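PDB 3OS7: galactose mutarotase-like protein from Clostridium acetobutylicum, which probably binds carbohydrates and may interconvert the anomers of aldose sugars, as aldose 1-epimerases do. Local coordinates for residues P80-D85 with S215-T220. Residues are numbered along the deposited sequence; the frame is centred on the assembly and turned at random.
Sequences PNRIDD and SRNLPT
Two consecutive aspartates, D84 and D85, share one guanidinium nitrogen of R216: NH2 lies 3.0 Å from D84 OD1 and 2.9 Å from D85 OD1, the second bond weak. NH2 meets D84 OD1 from above the carboxylate plane, which stands 70° from the guanidinium, whereas the D85 carboxylate is turned only 22° from it. R216 NH1 adds a weak bond to D84 OD1. A bend at chi3 (61°) sets NE off the line of the chain, and NE donates to the carbonyl oxygen of N104. L218 CD1 lies 3.7 Å above the centre of one face of the R216 guanidinium and also touches D84 CG, covering that face with a methyl. Residues 82-84 begin the interrupted strand 82-90, the middle one of a small antiparallel three-stranded sheet beside the larger beta-sandwich of the galactose mutarotase fold; 215-220 follow the long strand 201-213. Farther along, the extended R82 side chain passes N217, whose CB sits 3.5 Å above one face of the R82 guanidinium, toward its rim. R82 NH2 and N217 ND2, both donors, approach to 3.4 Å without bonding. R82 NH2 instead pairs with E101, while N81 OD1 accepts from both R82 NH1 (2.9 Å) and R82 N, holding backbone and side-chain end together. The R82 side chain also lies about 4 Å from a bound L(+)-tartrate, probably from the crystallisation liquor.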
loop_
_atom_site.group_PDB
_atom_site.type_symbol
_atom_site.label_atom_id
_atom_site.label_comp_id
_atom_site.label_asym_id
_atom_site.label_seq_id
_atom_site.Cartn_x
_atom_site.Cartn_y
_atom_site.Cartn_z
ATOM N N PRO A 80 3.975 5.793 6.291
ATOM C CA PRO A 80 4.556 4.500 5.942
ATOM C C PRO A 80 5.919 4.326 6.600
ATOM O O PRO A 80 6.754 5.204 6.565
ATOM C CB PRO A 80 4.696 4.573 4.417
ATOM C CG PRO A 80 4.905 5.991 4.141
ATOM C CD PRO A 80 4.140 6.770 5.193
ATOM N N ASN A 81 6.141 3.168 7.194
ATOM C CA ASN A 81 7.425 2.817 7.744
ATOM C C ASN A 81 7.814 3.710 8.930
ATOM O O ASN A 81 6.923 4.308 9.583
ATOM C CB ASN A 81 8.471 2.808 6.624
ATOM C CG ASN A 81 9.517 1.727 6.826
ATOM O OD1 ASN A 81 10.383 1.852 7.681
ATOM N ND2 ASN A 81 9.420 0.654 6.059
ATOM N N ARG A 82 9.116 3.835 9.190
ATOM C CA ARG A 82 9.641 4.319 10.468
ATOM C C ARG A 82 9.869 5.831 10.634
ATOM O O ARG A 82 10.248 6.532 9.701
ATOM C CB ARG A 82 10.943 3.581 10.780
ATOM C CG ARG A 82 10.756 2.105 10.948
ATOM C CD ARG A 82 12.062 1.390 10.708
ATOM N NE ARG A 82 11.895 -0.022 10.996
ATOM C CZ ARG A 82 11.528 -0.939 10.120
ATOM N NH1 ARG A 82 11.317 -0.634 8.847
ATOM N NH2 ARG A 82 11.396 -2.183 10.528
ATOM N N ILE A 83 9.575 6.320 11.842
ATOM C CA ILE A 83 10.029 7.622 12.305
ATOM C C ILE A 83 10.984 7.380 13.464
ATOM O O ILE A 83 10.580 6.802 14.507
ATOM C CB ILE A 83 8.879 8.546 12.791
ATOM C CG1 ILE A 83 7.749 8.679 11.753
ATOM C CG2 ILE A 83 9.424 9.934 13.257
ATOM C CD1 ILE A 83 8.158 9.174 10.404
ATOM N N ASP A 84 12.232 7.821 13.288
ATOM C CA ASP A 84 13.290 7.678 14.290
ATOM C C ASP A 84 12.905 8.172 15.682
ATOM O O ASP A 84 12.530 9.341 15.869
ATOM C CB ASP A 84 14.547 8.419 13.739
ATOM C CG ASP A 84 15.776 8.296 14.629
ATOM O OD1 ASP A 84 15.697 7.694 15.721
ATOM O OD2 ASP A 84 16.845 8.818 14.191
ATOM N N ASP A 85 12.941 7.266 16.680
ATOM C CA ASP A 85 12.586 7.615 18.075
ATOM C C ASP A 85 11.158 8.129 18.240
ATOM O O ASP A 85 10.811 8.706 19.271
ATOM C CB ASP A 85 13.590 8.638 18.682
ATOM C CG ASP A 85 14.977 8.082 18.880
ATOM O OD1 ASP A 85 15.153 6.841 18.895
ATOM O OD2 ASP A 85 15.920 8.905 19.003
ATOM N N SER A 215 21.308 -0.128 11.047
ATOM C CA SER A 215 20.893 -1.300 11.820
ATOM C C SER A 215 19.534 -1.094 12.512
ATOM O O SER A 215 18.943 -2.065 12.966
ATOM C CB SER A 215 21.965 -1.633 12.851
ATOM O OG SER A 215 22.043 -0.584 13.786
ATOM N N ARG A 216 19.032 0.153 12.563
ATOM C CA ARG A 216 17.660 0.420 13.036
ATOM C C ARG A 216 16.649 0.548 11.896
ATOM O O ARG A 216 15.505 0.934 12.093
ATOM C CB ARG A 216 17.668 1.672 13.908
ATOM C CG ARG A 216 18.406 1.467 15.217
ATOM C CD ARG A 216 18.535 2.739 16.004
ATOM N NE ARG A 216 17.219 3.269 16.333
ATOM C CZ ARG A 216 16.917 4.556 16.468
ATOM N NH1 ARG A 216 17.829 5.510 16.298
ATOM N NH2 ARG A 216 15.676 4.895 16.784
ATOM N N ASN A 217 17.076 0.184 10.693
ATOM C CA ASN A 217 16.275 0.289 9.487
ATOM C C ASN A 217 15.895 1.704 9.055
ATOM O O ASN A 217 14.972 1.871 8.279
ATOM C CB ASN A 217 15.056 -0.653 9.530
ATOM C CG ASN A 217 15.461 -2.123 9.423
ATOM O OD1 ASN A 217 16.494 -2.445 8.857
ATOM N ND2 ASN A 217 14.650 -3.000 9.959
ATOM N N LEU A 218 16.666 2.688 9.509
ATOM C CA LEU A 218 16.535 4.094 9.109
ATOM C C LEU A 218 17.518 4.359 7.964
ATOM O O LEU A 218 18.622 3.819 7.961
ATOM C CB LEU A 218 16.845 5.014 10.288
ATOM C CG LEU A 218 15.961 4.779 11.516
ATOM C CD1 LEU A 218 16.558 5.458 12.779
ATOM C CD2 LEU A 218 14.579 5.246 11.229
ATOM N N PRO A 219 17.118 5.182 6.986
ATOM C CA PRO A 219 18.069 5.471 5.907
ATOM C C PRO A 219 19.281 6.193 6.389
ATOM O O PRO A 219 19.192 7.080 7.266
ATOM C CB PRO A 219 17.291 6.391 4.960
ATOM C CG PRO A 219 15.870 6.293 5.383
ATOM C CD PRO A 219 15.836 5.876 6.800
ATOM N N THR A 220 20.426 5.852 5.801
ATOM C CA THR A 220 21.645 6.614 6.066
ATOM C C THR A 220 21.658 7.922 5.321
ATOM O O THR A 220 22.423 8.826 5.667
ATOM C CB THR A 220 22.907 5.835 5.698
ATOM O OG1 THR A 220 22.984 5.699 4.278
ATOM C CG2 THR A 220 22.898 4.473 6.335
#